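PDB 1T6C: exopolyphosphatase from Aquifex aeolicus, which probably hydrolyses the phosphoanhydride bonds of polyphosphate or guanosine pentaphosphate, as a calcium-binding member of the Ppx/GppA family with an actin-like fold. Local coordinates for residues G20-R25 against I45-T50; D61-T66 against E100-R105; E162-P167 against S200-P205. All coordinates share one frame; numbering follows the deposited sequence.

Contact 1 of 3, residues G20-R25 against I45-T50; sequences GSYSVR and ITSLGT
Tyr-22 O accepts two backbone N-H groups from the 45-50 segment. Thr-46 N reaches Tyr-22 O at 2.9 Å by a bent bond. Ser-47 N reaches Tyr-22 O at 3.0 Å by a straighter bond (166°), from above the carbonyl plane. One residue earlier, Ser-21 O takes Gly-49 N at 2.9 Å. That bond is nearly linear (171°) and meets a lone pair in the carbonyl plane. Next to these bonds, Ser-23 and Ile-45 form an antiparallel non-hydrogen-bonded pair. Strand 35-45 ends here, and the chain after Ile-45 bends into a type I turn from Ser-47 to Thr-50. Gly-49 passes so close to Ser-21 that a CB on it would clash with Ser-21 CB.

The tight part lies inward. Val-24 CG2 sits 3.4 Å from Thr-46 OG1, which is hydrogen-bonded to Thr-66 of helix 60-79. A water bonds to three groups here: it donates to Gly-20 O at 2.8 Å, accepts from Leu-48 N, and pairs with Thr-46 OG1.

The other side is more exposed to solvent: Tyr-22 and Ile-45 lie at the surface, while Val-24 and Thr-46 are buried. Tyr-22 CG is anti to the backbone N (chi1 -171°), beside the carbonyl carbon, and its ring end swings back toward Ile-45. Ile-45 CG2 lies over one ring face, 3.8 Å from the centroid of the Tyr-22 ring, as a CH-pi contact. CD1 of Ile-45 touches Tyr-22 OH at 3.4 Å.

The 20-25 segment begins in the turn after strand 12-19. In actin-like proteins the turn at this place is a phosphate-binding loop. Backbone groups and one water carry the polar contact, which implies that the path of this turn is fixed mainly by main-chain bonds.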
loop_
_atom_site.group_PDB
_atom_site.type_symbol
_atom_site.label_atom_id
_atom_site.label_comp_id
_atom_site.label_asym_id
_atom_site.label_seq_id
_atom_site.Cartn_x
_atom_site.Cartn_y
_atom_site.Cartn_z
ATOM N N GLY A 20 -2.551 11.070 -0.311
ATOM C CA GLY A 20 -1.689 10.691 -1.410
ATOM C C GLY A 20 -1.887 11.590 -2.610
ATOM O O GLY A 20 -2.625 12.554 -2.542
ATOM N N SER A 21 -1.226 11.230 -3.707
ATOM C CA SER A 21 -1.300 12.009 -4.946
ATOM C C SER A 21 -2.642 11.830 -5.654
ATOM O O SER A 21 -2.972 12.635 -6.531
ATOM C CB SER A 21 -0.124 11.693 -5.887
ATOM O OG SER A 21 -0.028 10.318 -6.137
ATOM N N TYR A 22 -3.409 10.804 -5.287
ATOM C CA TYR A 22 -4.695 10.523 -5.932
ATOM C C TYR A 22 -5.878 10.687 -4.992
ATOM O O TYR A 22 -6.839 11.358 -5.300
ATOM C CB TYR A 22 -4.658 9.104 -6.490
ATOM C CG TYR A 22 -5.822 8.734 -7.381
ATOM C CD1 TYR A 22 -6.049 9.407 -8.575
ATOM C CD2 TYR A 22 -6.665 7.675 -7.051
ATOM C CE1 TYR A 22 -7.100 9.048 -9.402
ATOM C CE2 TYR A 22 -7.717 7.320 -7.869
ATOM C CZ TYR A 22 -7.927 8.013 -9.039
ATOM O OH TYR A 22 -8.979 7.651 -9.858
ATOM N N SER A 23 -5.779 10.100 -3.805
ATOM C CA SER A 23 -6.900 10.076 -2.874
ATOM C C SER A 23 -6.492 10.540 -1.483
ATOM O O SER A 23 -5.315 10.492 -1.115
ATOM C CB SER A 23 -7.511 8.676 -2.807
ATOM O OG SER A 23 -6.622 7.750 -2.221
ATOM N N VAL A 24 -7.496 11.010 -0.756
ATOM C CA VAL A 24 -7.401 11.355 0.648
ATOM C C VAL A 24 -8.348 10.419 1.382
ATOM O O VAL A 24 -9.533 10.364 1.073
ATOM C CB VAL A 24 -7.829 12.818 0.876
ATOM C CG1 VAL A 24 -7.635 13.232 2.336
ATOM C CG2 VAL A 24 -7.043 13.755 -0.075
ATOM N N ARG A 25 -7.818 9.698 2.363
ATOM C CA ARG A 25 -8.568 8.600 2.991
ATOM C C ARG A 25 -8.584 8.690 4.491
ATOM O O ARG A 25 -7.567 9.045 5.086
ATOM C CB ARG A 25 -8.004 7.277 2.557
ATOM C CG ARG A 25 -8.303 7.009 1.067
ATOM C CD ARG A 25 -7.888 5.714 0.569
ATOM N NE ARG A 25 -8.618 4.643 1.206
ATOM C CZ ARG A 25 -8.537 3.387 0.824
ATOM N NH1 ARG A 25 -7.785 3.052 -0.211
ATOM N NH2 ARG A 25 -9.230 2.470 1.477
ATOM N N ILE A 45 -11.224 11.159 -4.129
ATOM C CA ILE A 45 -10.169 11.380 -5.090
ATOM C C ILE A 45 -10.028 12.900 -5.245
ATOM O O ILE A 45 -10.997 13.587 -5.602
ATOM C CB ILE A 45 -10.490 10.677 -6.438
ATOM C CG1 ILE A 45 -10.546 9.149 -6.253
ATOM C CG2 ILE A 45 -9.465 11.094 -7.512
ATOM C CD1 ILE A 45 -11.269 8.371 -7.387
ATOM N N THR A 46 -8.862 13.442 -4.903
ATOM C CA THR A 46 -8.599 14.861 -5.126
ATOM C C THR A 46 -7.430 15.161 -6.061
ATOM O O THR A 46 -7.171 16.308 -6.341
ATOM C CB THR A 46 -8.378 15.620 -3.801
ATOM O OG1 THR A 46 -7.154 15.205 -3.186
ATOM C CG2 THR A 46 -9.500 15.336 -2.789
ATOM N N SER A 47 -6.724 14.133 -6.499
ATOM C CA SER A 47 -5.670 14.240 -7.493
ATOM C C SER A 47 -4.673 15.342 -7.180
ATOM O O SER A 47 -4.381 16.186 -8.035
ATOM C CB SER A 47 -6.279 14.426 -8.893
ATOM O OG SER A 47 -7.255 13.424 -9.135
ATOM N N LEU A 48 -4.123 15.332 -5.963
ATOM C CA LEU A 48 -3.121 16.337 -5.587
ATOM C C LEU A 48 -1.849 16.303 -6.446
ATOM O O LEU A 48 -1.145 17.298 -6.547
ATOM C CB LEU A 48 -2.705 16.183 -4.112
ATOM C CG LEU A 48 -3.412 17.033 -3.078
ATOM C CD1 LEU A 48 -2.855 16.636 -1.700
ATOM C CD2 LEU A 48 -3.257 18.549 -3.262
ATOM N N GLY A 49 -1.533 15.161 -7.022
ATOM C CA GLY A 49 -0.370 15.031 -7.880
ATOM C C GLY A 49 -0.532 15.663 -9.250
ATOM O O GLY A 49 0.410 15.637 -10.051
ATOM N N THR A 50 -1.706 16.228 -9.539
ATOM C CA THR A 50 -1.969 16.821 -10.846
ATOM C C THR A 50 -0.939 17.883 -11.170
ATOM O O THR A 50 -0.798 18.872 -10.445
ATOM C CB THR A 50 -3.376 17.434 -10.899
ATOM O OG1 THR A 50 -4.348 16.414 -10.654
ATOM C CG2 THR A 50 -3.708 17.912 -12.324
HETATM O O HOH W 1 -4.858 13.502 -3.873
#

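Contact 2 of 3, residues D61-T66 against E100-R105; sequences DRIEET and EEFLER
Glu-64 OE2 is gripped by both terminal nitrogens of Arg-105. Arg-105 NH1 makes the short bond, 2.8 Å from Glu-64 OE2, and approaches from above the carboxylate plane. Arg-105 NH2 adds weak bonds, at 3.3 Å to Glu-64 OE2 and about as far from Glu-64 OE1. The carboxylate and guanidinium planes are turned 55° apart, so this is not a flat two-pronged pair. OE2 lies at the edge of the guanidinium, near its plane. Glu-64 starts out pointing away from the other helix, and a bend at chi2 (-71°) turns CD back to meet Arg-105. Arg-105 NE has a second anionic partner, Glu-109, in its own helix. With two carboxylates close by, its positive charge is probably well stabilised.

The helices are 60-79 and 99-109, both in the domain built on the five-stranded sheet of the actin-like fold. Helix 99-109 lies in the crossover between parallel strands 84-89 and 114-116. Around this contact the helices run 27° apart in direction, with axes 11.0 Å apart at closest. Most of both segments falls in a predicted coiled coil, but the spacing is wide and large side chains bridge it.

The rest of the contact is apolar. Ile-63 CG2 is 3.9 Å from CD1 of the buried Phe-102 ring, and the two side chains slide past each other in opposite directions. Ile-63 CG2 also touches Arg-105 NH1 at 3.5 Å. Thr-66 CG2 meets Phe-102 CZ, 3.7 Å away, crossing at about a right angle. Thr-66 OG1 donates to Arg-62 O, one turn back, at 2.7 Å. On another side of this helix, Arg-62 reaches Asp-61 OD2 side-on with NE and NH2, while its NH1 bonds Glu-65 OE1 at 2.6 Å.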
loop_
_atom_site.group_PDB
_atom_site.type_symbol
_atom_site.label_atom_id
_atom_site.label_comp_id
_atom_site.label_asym_id
_atom_site.label_seq_id
_atom_site.Cartn_x
_atom_site.Cartn_y
_atom_site.Cartn_z
ATOM N N ASP A 61 -6.604 24.420 -7.246
ATOM C CA ASP A 61 -7.939 23.826 -7.180
ATOM C C ASP A 61 -7.916 22.459 -6.474
ATOM O O ASP A 61 -8.888 22.096 -5.803
ATOM C CB ASP A 61 -8.594 23.752 -8.562
ATOM C CG ASP A 61 -7.905 22.799 -9.491
ATOM O OD1 ASP A 61 -6.667 22.825 -9.570
ATOM O OD2 ASP A 61 -8.524 21.985 -10.207
ATOM N N ARG A 62 -6.803 21.731 -6.610
ATOM C CA ARG A 62 -6.610 20.434 -5.950
ATOM C C ARG A 62 -6.326 20.630 -4.446
ATOM O O ARG A 62 -6.793 19.854 -3.607
ATOM C CB ARG A 62 -5.449 19.672 -6.580
ATOM C CG ARG A 62 -5.519 19.447 -8.072
ATOM C CD ARG A 62 -6.685 18.587 -8.527
ATOM N NE ARG A 62 -7.920 19.365 -8.668
ATOM C CZ ARG A 62 -9.081 19.118 -8.072
ATOM N NH1 ARG A 62 -9.231 18.098 -7.249
ATOM N NH2 ARG A 62 -10.125 19.898 -8.306
ATOM N N ILE A 63 -5.599 21.689 -4.111
ATOM C CA ILE A 63 -5.421 22.073 -2.706
ATOM C C ILE A 63 -6.773 22.385 -2.078
ATOM O O ILE A 63 -7.072 21.961 -0.980
ATOM C CB ILE A 63 -4.477 23.306 -2.563
ATOM C CG1 ILE A 63 -3.031 22.881 -2.748
ATOM C CG2 ILE A 63 -4.691 24.028 -1.237
ATOM C CD1 ILE A 63 -2.056 24.047 -2.884
ATOM N N GLU A 64 -7.589 23.192 -2.750
ATOM C CA GLU A 64 -8.824 23.652 -2.125
ATOM C C GLU A 64 -9.776 22.489 -1.919
ATOM O O GLU A 64 -10.429 22.406 -0.882
ATOM C CB GLU A 64 -9.497 24.706 -3.003
ATOM C CG GLU A 64 -8.714 25.994 -3.096
ATOM C CD GLU A 64 -8.723 26.806 -1.816
ATOM O OE1 GLU A 64 -9.504 26.519 -0.873
ATOM O OE2 GLU A 64 -7.962 27.790 -1.781
ATOM N N GLU A 65 -9.858 21.590 -2.894
ATOM C CA GLU A 65 -10.725 20.430 -2.738
ATOM C C GLU A 65 -10.212 19.557 -1.588
ATOM O O GLU A 65 -10.997 19.011 -0.801
ATOM C CB GLU A 65 -10.816 19.576 -4.004
ATOM C CG GLU A 65 -11.889 18.514 -3.851
ATOM C CD GLU A 65 -12.145 17.679 -5.092
ATOM O OE1 GLU A 65 -11.557 17.975 -6.130
ATOM O OE2 GLU A 65 -12.948 16.718 -5.011
ATOM N N THR A 66 -8.894 19.418 -1.507
ATOM C CA THR A 66 -8.297 18.569 -0.469
ATOM C C THR A 66 -8.582 19.156 0.917
ATOM O O THR A 66 -8.986 18.430 1.820
ATOM C CB THR A 66 -6.805 18.387 -0.710
ATOM O OG1 THR A 66 -6.573 17.689 -1.938
ATOM C CG2 THR A 66 -6.174 17.476 0.357
ATOM N N GLU A 100 4.776 22.722 1.799
ATOM C CA GLU A 100 4.867 23.283 3.137
ATOM C C GLU A 100 3.725 24.287 3.355
ATOM O O GLU A 100 3.087 24.283 4.387
ATOM C CB GLU A 100 6.253 23.904 3.354
ATOM C CG GLU A 100 6.555 24.250 4.799
ATOM C CD GLU A 100 7.857 25.031 4.986
ATOM O OE1 GLU A 100 8.009 25.694 6.056
ATOM O OE2 GLU A 100 8.729 24.977 4.083
ATOM N N GLU A 101 3.440 25.119 2.355
ATOM C CA GLU A 101 2.372 26.119 2.414
ATOM C C GLU A 101 0.969 25.483 2.467
ATOM O O GLU A 101 0.120 25.910 3.248
ATOM C CB GLU A 101 2.504 27.071 1.216
ATOM C CG GLU A 101 3.772 27.922 1.286
ATOM C CD GLU A 101 4.944 27.411 0.444
ATOM O OE1 GLU A 101 5.306 26.201 0.454
ATOM O OE2 GLU A 101 5.551 28.264 -0.222
ATOM N N PHE A 102 0.762 24.438 1.674
ATOM C CA PHE A 102 -0.433 23.599 1.764
ATOM C C PHE A 102 -0.617 23.009 3.184
ATOM O O PHE A 102 -1.692 23.106 3.754
ATOM C CB PHE A 102 -0.360 22.482 0.727
ATOM C CG PHE A 102 -1.298 21.343 0.977
ATOM C CD1 PHE A 102 -2.667 21.549 1.042
ATOM C CD2 PHE A 102 -0.809 20.053 1.129
ATOM C CE1 PHE A 102 -3.520 20.496 1.257
ATOM C CE2 PHE A 102 -1.657 18.994 1.367
ATOM C CZ PHE A 102 -3.027 19.213 1.423
ATOM N N LEU A 103 0.432 22.414 3.752
ATOM C CA LEU A 103 0.304 21.820 5.088
ATOM C C LEU A 103 0.051 22.842 6.207
ATOM O O LEU A 103 -0.597 22.532 7.231
ATOM C CB LEU A 103 1.604 21.097 5.461
ATOM C CG LEU A 103 2.119 19.960 4.589
ATOM C CD1 LEU A 103 3.537 19.569 4.998
ATOM C CD2 LEU A 103 1.216 18.781 4.680
ATOM N N GLU A 104 0.609 24.042 6.042
ATOM C CA GLU A 104 0.319 25.154 6.944
ATOM C C GLU A 104 -1.147 25.572 6.862
ATOM O O GLU A 104 -1.778 25.851 7.876
ATOM C CB GLU A 104 1.228 26.366 6.649
ATOM C CG GLU A 104 0.842 27.644 7.395
ATOM C CD GLU A 104 1.035 27.590 8.900
ATOM O OE1 GLU A 104 1.685 26.648 9.412
ATOM O OE2 GLU A 104 0.568 28.535 9.577
ATOM N N ARG A 105 -1.713 25.620 5.665
ATOM C CA ARG A 105 -3.155 25.896 5.556
ATOM C C ARG A 105 -3.967 24.832 6.291
ATOM O O ARG A 105 -4.960 25.134 6.909
ATOM C CB ARG A 105 -3.611 25.943 4.099
ATOM C CG ARG A 105 -3.162 27.168 3.321
ATOM C CD ARG A 105 -3.873 27.285 1.973
ATOM N NE ARG A 105 -5.314 27.486 2.153
ATOM C CZ ARG A 105 -6.225 27.380 1.188
ATOM N NH1 ARG A 105 -5.863 27.137 -0.065
ATOM N NH2 ARG A 105 -7.506 27.565 1.478
#

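Contact 3 of 3, residues E162-P167 against S200-P205; sequences EVISLP and SKVKKP
Ile-164 and Leu-166 pack on Val-202, and Glu-162 faces Lys-204. All three residues of the first segment lie on strand 159-166, an outermost strand of the six-stranded sheet in the second domain of this actin-like fold. Their partners lie in the loop that leads from helix 185-199 to strand 208-212.

The charged pair sits at one end. Glu-162 CG is anti to the backbone N (chi1 -176°), and the chain stays extended beyond it, reaching from the strand toward the loop. Lys-204 meets it at about a right angle. OE1 of Glu-162 and NZ of Lys-204 form a long salt bridge of 3.4 Å. OE1 is too close to a neighbouring atom in the model, so its exact place is doubtful. Lys-204 also makes a cation-pi contact with Phe-154, on the adjacent strand 149-156. An alanine in place of Glu-162 would probably leave the ammonium group of Lys-204 without this anionic mate and its end freer to turn. Ser-165 OG, on the other face of the strand, bonds Glu-151, a calcium ligand, and the side chain of Leu-166 is about 9 Å from the calcium ion, so the contact lies near the metal site without entering it.

The apolar contacts centre on one methyl, CG1 of the buried Val-202. Helix 274-288 backs this valine through Phe-288. Val-202 CG1 is 3.9 Å from Leu-166 CD2. On the Ile-164 side, Val-202 CG1 touches Ile-164 CD1 at 3.9 Å. It is Ile-164 CG2 that comes nearer, 3.7 Å from Val-202 CG1.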
loop_
_atom_site.group_PDB
_atom_site.type_symbol
_atom_site.label_atom_id
_atom_site.label_comp_id
_atom_site.label_asym_id
_atom_site.label_seq_id
_atom_site.Cartn_x
_atom_site.Cartn_y
_atom_site.Cartn_z
ATOM N N GLU A 162 14.981 -3.346 9.922
ATOM C CA GLU A 162 15.499 -2.702 8.741
ATOM C C GLU A 162 14.386 -2.539 7.737
ATOM O O GLU A 162 13.559 -3.417 7.612
ATOM C CB GLU A 162 16.595 -3.555 8.112
ATOM C CG GLU A 162 17.231 -2.871 6.918
ATOM C CD GLU A 162 18.440 -3.608 6.401
ATOM O OE1 GLU A 162 18.616 -4.780 6.797
ATOM O OE2 GLU A 162 19.199 -3.001 5.611
ATOM N N VAL A 163 14.365 -1.399 7.053
ATOM C CA VAL A 163 13.456 -1.213 5.910
ATOM C C VAL A 163 14.259 -0.712 4.715
ATOM O O VAL A 163 15.098 0.209 4.826
ATOM C CB VAL A 163 12.253 -0.260 6.214
ATOM C CG1 VAL A 163 12.686 0.994 6.938
ATOM C CG2 VAL A 163 11.452 0.074 4.931
ATOM N N ILE A 164 13.985 -1.311 3.558
ATOM C CA ILE A 164 14.583 -0.929 2.308
ATOM C C ILE A 164 13.428 -0.629 1.360
ATOM O O ILE A 164 12.595 -1.484 1.108
ATOM C CB ILE A 164 15.505 -2.021 1.707
ATOM C CG1 ILE A 164 16.637 -2.368 2.686
ATOM C CG2 ILE A 164 16.080 -1.520 0.364
ATOM C CD1 ILE A 164 17.339 -3.696 2.382
ATOM N N SER A 165 13.373 0.590 0.863
ATOM C CA SER A 165 12.391 0.982 -0.152
ATOM C C SER A 165 13.001 0.968 -1.541
ATOM O O SER A 165 13.957 1.699 -1.797
ATOM C CB SER A 165 11.851 2.375 0.144
ATOM O OG SER A 165 10.912 2.791 -0.855
ATOM N N LEU A 166 12.440 0.170 -2.450
ATOM C CA LEU A 166 12.897 0.109 -3.839
ATOM C C LEU A 166 11.902 0.895 -4.692
ATOM O O LEU A 166 10.697 0.634 -4.665
ATOM C CB LEU A 166 12.997 -1.330 -4.341
ATOM C CG LEU A 166 13.870 -2.296 -3.550
ATOM C CD1 LEU A 166 13.909 -3.630 -4.265
ATOM C CD2 LEU A 166 15.250 -1.746 -3.294
ATOM N N PRO A 167 12.395 1.863 -5.444
ATOM C CA PRO A 167 11.547 2.727 -6.267
ATOM C C PRO A 167 11.110 2.065 -7.602
ATOM O O PRO A 167 11.248 2.621 -8.688
ATOM C CB PRO A 167 12.426 3.956 -6.433
ATOM C CG PRO A 167 13.803 3.370 -6.505
ATOM C CD PRO A 167 13.819 2.255 -5.507
ATOM N N SER A 200 18.225 -8.617 -5.584
ATOM C CA SER A 200 19.314 -9.397 -5.004
ATOM C C SER A 200 19.959 -8.582 -3.882
ATOM O O SER A 200 20.525 -9.136 -2.930
ATOM C CB SER A 200 20.319 -9.789 -6.085
ATOM O OG SER A 200 19.724 -10.748 -6.942
ATOM N N LYS A 201 19.845 -7.270 -3.962
ATOM C CA LYS A 201 20.410 -6.392 -2.944
ATOM C C LYS A 201 19.633 -6.396 -1.613
ATOM O O LYS A 201 20.188 -6.002 -0.574
ATOM C CB LYS A 201 20.500 -4.969 -3.491
ATOM C CG LYS A 201 21.357 -4.833 -4.750
ATOM C CD LYS A 201 21.286 -3.370 -5.246
ATOM C CE LYS A 201 21.876 -3.134 -6.640
ATOM N NZ LYS A 201 21.292 -1.879 -7.278
ATOM N N VAL A 202 18.361 -6.802 -1.632
ATOM C CA VAL A 202 17.568 -6.884 -0.397
ATOM C C VAL A 202 17.433 -8.272 0.189
ATOM O O VAL A 202 16.865 -8.435 1.271
ATOM C CB VAL A 202 16.165 -6.249 -0.546
ATOM C CG1 VAL A 202 16.306 -4.866 -1.170
ATOM C CG2 VAL A 202 15.220 -7.121 -1.370
ATOM N N LYS A 203 17.948 -9.269 -0.522
ATOM C CA LYS A 203 17.851 -10.668 -0.095
ATOM C C LYS A 203 18.444 -10.843 1.304
ATOM O O LYS A 203 19.548 -10.397 1.570
ATOM C CB LYS A 203 18.601 -11.587 -1.077
ATOM C CG LYS A 203 18.910 -12.966 -0.501
ATOM C CD LYS A 203 19.414 -13.913 -1.566
ATOM C CE LYS A 203 19.288 -15.356 -1.119
ATOM N NZ LYS A 203 19.944 -16.253 -2.099
ATOM N N LYS A 204 17.689 -11.506 2.171
ATOM C CA LYS A 204 18.095 -11.869 3.520
ATOM C C LYS A 204 17.369 -13.198 3.859
ATOM O O LYS A 204 16.265 -13.479 3.344
ATOM C CB LYS A 204 17.681 -10.776 4.532
ATOM C CG LYS A 204 18.406 -9.471 4.407
ATOM C CD LYS A 204 17.962 -8.504 5.496
ATOM C CE LYS A 204 18.463 -7.085 5.281
ATOM N NZ LYS A 204 19.593 -6.892 4.310
ATOM N N PRO A 205 17.956 -14.039 4.714
ATOM C CA PRO A 205 17.223 -15.210 5.189
ATOM C C PRO A 205 16.011 -14.804 6.026
ATOM O O PRO A 205 16.149 -14.043 6.974
ATOM C CB PRO A 205 18.245 -15.944 6.068
ATOM C CG PRO A 205 19.542 -15.370 5.695
ATOM C CD PRO A 205 19.300 -13.965 5.313
#

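Overall arrangement
The contacts come in series along the chain: contact 1 closes before contact 2 opens, and contact 3 follows. Contacts 1 and 2 share the domain of the five-stranded sheet. Their centres are about 11 Å apart and they touch, because Thr-46 O and the Thr-46 hydroxyl probably bond Arg-62 and Thr-66 of helix 60-79. The loop 45-50 thus joins the sheet edge to that helix. Contact 3 belongs to the six-stranded sheet of the other domain. Its centre is about 28 Å from that of contact 1 and about 34 Å from that of contact 2. Contacts 1 and 3 lie on opposite sides of the chain's centre, as expected for a two-domain actin-like protein.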